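Local coordinates for protein putative pyridoxal phosphate-dependent transferase (Clostridium difficile, PDB 4DQ6) that is a putative pyridoxal phosphate-dependent transferase of the class I and II aminotransferase family, with pyridoxal-5'-phosphate bound in its pocket, at residues V165-L170 with N197-S202. Numbering follows the deposited sequence.
Sequences VKLFIL and NVKIIS
Lys166 O is gripped twice: it accepts the backbone N-H of Lys199, with N 3.2 Å away and above the carbonyl plane, and a hydrogen of a water that donates its other one to Asn197 O, bridging the two carbonyls. Deeper in the pair the bonds shorten and straighten. Phe168 gives its N-H to Lys199 O and takes that of Ile201 on its own O (Ile201 N to Phe168 O, 2.8 Å), each donor lying nearly along the C=O axis; Leu170 N to Ile201 O, at 172° about the hydrogen, is the straightest. Phe168 O also receives the CA-H of Ile200. On one face Leu167 and Lys199 lie side by side, Leu167 CD2 3.6 Å from Lys199 CB, while the side chains of Leu167 and Ile201 cross obliquely, CD1 to CD1 4.1 Å. Bent at chi2 (93°), the Lys199 chain leads away to a salt bridge with Asp257. Helix 99-110 covers this face through Ile103, which touches Ile169 and Ile201. On the opposite face, with Leu170, Ile200 and Ser202, Phe168 has CG anti to its backbone N (chi1 -174°), and its ring edge meets Leu170 CB in plane. Leu170 CD2 comes 3.4 Å from Ser202 OG, which hydrogen-bonds Glu204. Helix 183-195 packs Leu189 and Cys193 here and ends in a Schellman motif with Asn197 at C-prime. At the start of the pair, Val198 CG1, also anti to its backbone N, reaches Phe168 CB at 3.8 Å and Val165 CG1 at 3.9 Å. Two neighbouring parallel strands joined through helix 183-195 form a beta-alpha-beta unit in the mixed seven-stranded sheet of the PLP-binding aminotransferase fold.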
ATOM      1  N   VAL A 165      -3.252 -30.631   6.537  1.00 26.51           N
ATOM      2  CA  VAL A 165      -3.583 -29.276   6.170  1.00 24.69           C
ATOM      3  C   VAL A 165      -3.285 -28.408   7.375  1.00 23.85           C
ATOM      4  O   VAL A 165      -3.628 -28.745   8.527  1.00 24.41           O
ATOM      5  CB  VAL A 165      -5.062 -29.218   5.779  1.00 23.28           C
ATOM      6  CG1 VAL A 165      -5.551 -27.767   5.643  1.00 21.28           C
ATOM      7  CG2 VAL A 165      -5.259 -29.903   4.465  1.00 25.03           C
ATOM      8  N   LYS A 166      -2.696 -27.233   7.118  1.00 23.58           N
ATOM      9  CA  LYS A 166      -2.339 -26.342   8.182  1.00 23.80           C
ATOM     10  C   LYS A 166      -3.327 -25.226   8.330  1.00 21.59           C
ATOM     11  O   LYS A 166      -3.556 -24.738   9.422  1.00 23.17           O
ATOM     12  CB  LYS A 166      -0.955 -25.774   7.896  1.00 24.17           C
ATOM     13  CG  LYS A 166       0.094 -26.880   7.775  1.00 26.23           C
ATOM     14  CD  LYS A 166       0.234 -27.726   9.038  1.00 28.26           C
ATOM     15  CE  LYS A 166       1.304 -28.808   8.924  1.00 30.61           C
ATOM     16  NZ  LYS A 166       1.459 -29.568  10.201  1.00 34.27           N
ATOM     17  N   LEU A 167      -3.892 -24.836   7.202  1.00 21.37           N
ATOM     18  CA  LEU A 167      -4.772 -23.634   7.133  1.00 19.79           C
ATOM     19  C   LEU A 167      -5.927 -23.916   6.205  1.00 19.03           C
ATOM     20  O   LEU A 167      -5.772 -24.643   5.214  1.00 19.08           O
ATOM     21  CB  LEU A 167      -4.091 -22.309   6.562  1.00 19.46           C
ATOM     22  CG  LEU A 167      -2.889 -21.709   7.287  1.00 21.46           C
ATOM     23  CD1 LEU A 167      -2.285 -20.510   6.529  1.00 20.30           C
ATOM     24  CD2 LEU A 167      -3.333 -21.259   8.680  1.00 22.11           C
ATOM     25  N   PHE A 168      -7.065 -23.273   6.509  1.00 17.95           N
ATOM     26  CA  PHE A 168      -8.252 -23.319   5.692  1.00 17.45           C
ATOM     27  C   PHE A 168      -8.644 -21.906   5.382  1.00 16.71           C
ATOM     28  O   PHE A 168      -8.801 -21.099   6.343  1.00 15.66           O
ATOM     29  CB  PHE A 168      -9.377 -24.089   6.439  1.00 17.49           C
ATOM     30  CG  PHE A 168     -10.623 -24.318   5.607  1.00 18.03           C
ATOM     31  CD1 PHE A 168     -11.485 -23.258   5.344  1.00 17.76           C
ATOM     32  CD2 PHE A 168     -10.947 -25.620   5.100  1.00 18.74           C
ATOM     33  CE1 PHE A 168     -12.628 -23.479   4.596  1.00 17.74           C
ATOM     34  CE2 PHE A 168     -12.084 -25.811   4.323  1.00 18.29           C
ATOM     35  CZ  PHE A 168     -12.912 -24.728   4.083  1.00 17.42           C
ATOM     36  N   ILE A 169      -8.778 -21.604   4.087  1.00 16.38           N
ATOM     37  CA  ILE A 169      -9.167 -20.239   3.740  1.00 15.91           C
ATOM     38  C   ILE A 169     -10.660 -20.277   3.343  1.00 16.53           C
ATOM     39  O   ILE A 169     -11.020 -20.941   2.352  1.00 16.67           O
ATOM     40  CB  ILE A 169      -8.310 -19.606   2.601  1.00 17.05           C
ATOM     41  CG1 ILE A 169      -6.814 -19.815   2.789  1.00 18.42           C
ATOM     42  CG2 ILE A 169      -8.658 -18.098   2.462  1.00 15.86           C
ATOM     43  CD1 ILE A 169      -5.929 -19.160   1.737  1.00 19.96           C
ATOM     44  N   LEU A 170     -11.487 -19.587   4.130  1.00 15.36           N
ATOM     45  CA  LEU A 170     -12.915 -19.647   4.021  1.00 15.07           C
ATOM     46  C   LEU A 170     -13.319 -18.290   3.397  1.00 14.60           C
ATOM     47  O   LEU A 170     -12.769 -17.189   3.747  1.00 15.90           O
ATOM     48  CB  LEU A 170     -13.584 -19.777   5.394  1.00 14.78           C
ATOM     49  CG  LEU A 170     -15.060 -19.388   5.570  1.00 14.95           C
ATOM     50  CD1 LEU A 170     -15.895 -20.454   4.863  1.00 15.84           C
ATOM     51  CD2 LEU A 170     -15.449 -19.279   7.026  1.00 15.85           C
ATOM     52  N   ASN A 197      -6.681 -29.415  14.163  1.00 28.15           N
ATOM     53  CA  ASN A 197      -5.724 -28.347  14.420  1.00 28.27           C
ATOM     54  C   ASN A 197      -5.403 -27.539  13.173  1.00 25.89           C
ATOM     55  O   ASN A 197      -4.229 -27.270  12.893  1.00 24.78           O
ATOM     56  CB  ASN A 197      -4.432 -28.888  15.035  1.00 31.29           C
ATOM     57  CG  ASN A 197      -4.663 -29.598  16.367  1.00 36.03           C
ATOM     58  OD1 ASN A 197      -4.543 -30.826  16.461  1.00 41.74           O
ATOM     59  ND2 ASN A 197      -4.982 -28.823  17.413  1.00 38.34           N
ATOM     60  N   VAL A 198      -6.458 -27.141  12.453  1.00 23.32           N
ATOM     61  CA  VAL A 198      -6.333 -26.397  11.199  1.00 22.48           C
ATOM     62  C   VAL A 198      -6.848 -25.030  11.578  1.00 21.53           C
ATOM     63  O   VAL A 198      -7.988 -24.895  12.083  1.00 21.48           O
ATOM     64  CB  VAL A 198      -7.210 -26.911  10.046  1.00 21.66           C
ATOM     65  CG1 VAL A 198      -7.126 -26.043   8.791  1.00 21.71           C
ATOM     66  CG2 VAL A 198      -6.833 -28.323   9.646  1.00 21.28           C
ATOM     67  N   LYS A 199      -5.999 -24.023  11.387  1.00 21.56           N
ATOM     68  CA  LYS A 199      -6.383 -22.659  11.613  1.00 21.14           C
ATOM     69  C   LYS A 199      -7.217 -22.148  10.423  1.00 19.43           C
ATOM     70  O   LYS A 199      -6.930 -22.479   9.313  1.00 18.26           O
ATOM     71  CB  LYS A 199      -5.151 -21.768  11.787  1.00 22.21           C
ATOM     72  CG  LYS A 199      -5.503 -20.372  12.294  1.00 25.33           C
ATOM     73  CD  LYS A 199      -5.424 -20.307  13.831  1.00 30.67           C
ATOM     74  CE  LYS A 199      -5.295 -18.866  14.336  1.00 32.97           C
ATOM     75  NZ  LYS A 199      -5.002 -18.760  15.814  1.00 32.99           N
ATOM     76  N   ILE A 200      -8.239 -21.392  10.731  1.00 18.39           N
ATOM     77  CA  ILE A 200      -9.096 -20.758   9.699  1.00 17.13           C
ATOM     78  C   ILE A 200      -8.777 -19.306   9.463  1.00 16.74           C
ATOM     79  O   ILE A 200      -8.689 -18.533  10.442  1.00 16.90           O
ATOM     80  CB  ILE A 200     -10.613 -20.865  10.024  1.00 17.11           C
ATOM     81  CG1 ILE A 200     -10.979 -22.357  10.239  1.00 19.08           C
ATOM     82  CG2 ILE A 200     -11.459 -20.192   8.898  1.00 16.46           C
ATOM     83  CD1 ILE A 200     -12.463 -22.622  10.357  1.00 19.67           C
ATOM     84  N   ILE A 201      -8.560 -18.950   8.186  1.00 16.42           N
ATOM     85  CA  ILE A 201      -8.478 -17.547   7.800  1.00 16.46           C
ATOM     86  C   ILE A 201      -9.782 -17.258   7.056  1.00 14.93           C
ATOM     87  O   ILE A 201     -10.083 -17.866   6.068  1.00 15.00           O
ATOM     88  CB  ILE A 201      -7.301 -17.261   6.877  1.00 17.55           C
ATOM     89  CG1 ILE A 201      -5.948 -17.410   7.584  1.00 19.11           C
ATOM     90  CG2 ILE A 201      -7.427 -15.825   6.358  1.00 17.50           C
ATOM     91  CD1 ILE A 201      -4.776 -17.307   6.628  1.00 19.40           C
ATOM     92  N   SER A 202     -10.607 -16.374   7.589  1.00 15.83           N
ATOM     93  CA  SER A 202     -11.917 -16.130   7.011  1.00 15.69           C
ATOM     94  C   SER A 202     -11.922 -14.790   6.301  1.00 14.78           C
ATOM     95  O   SER A 202     -11.807 -13.744   6.973  1.00 15.77           O
ATOM     96  CB  SER A 202     -12.960 -16.164   8.105  1.00 15.83           C
ATOM     97  OG  SER A 202     -14.285 -16.091   7.569  1.00 16.72           O
TER
HETATM   98  O   HOH W   1      -2.845 -24.811  12.343  1.00 43.16           O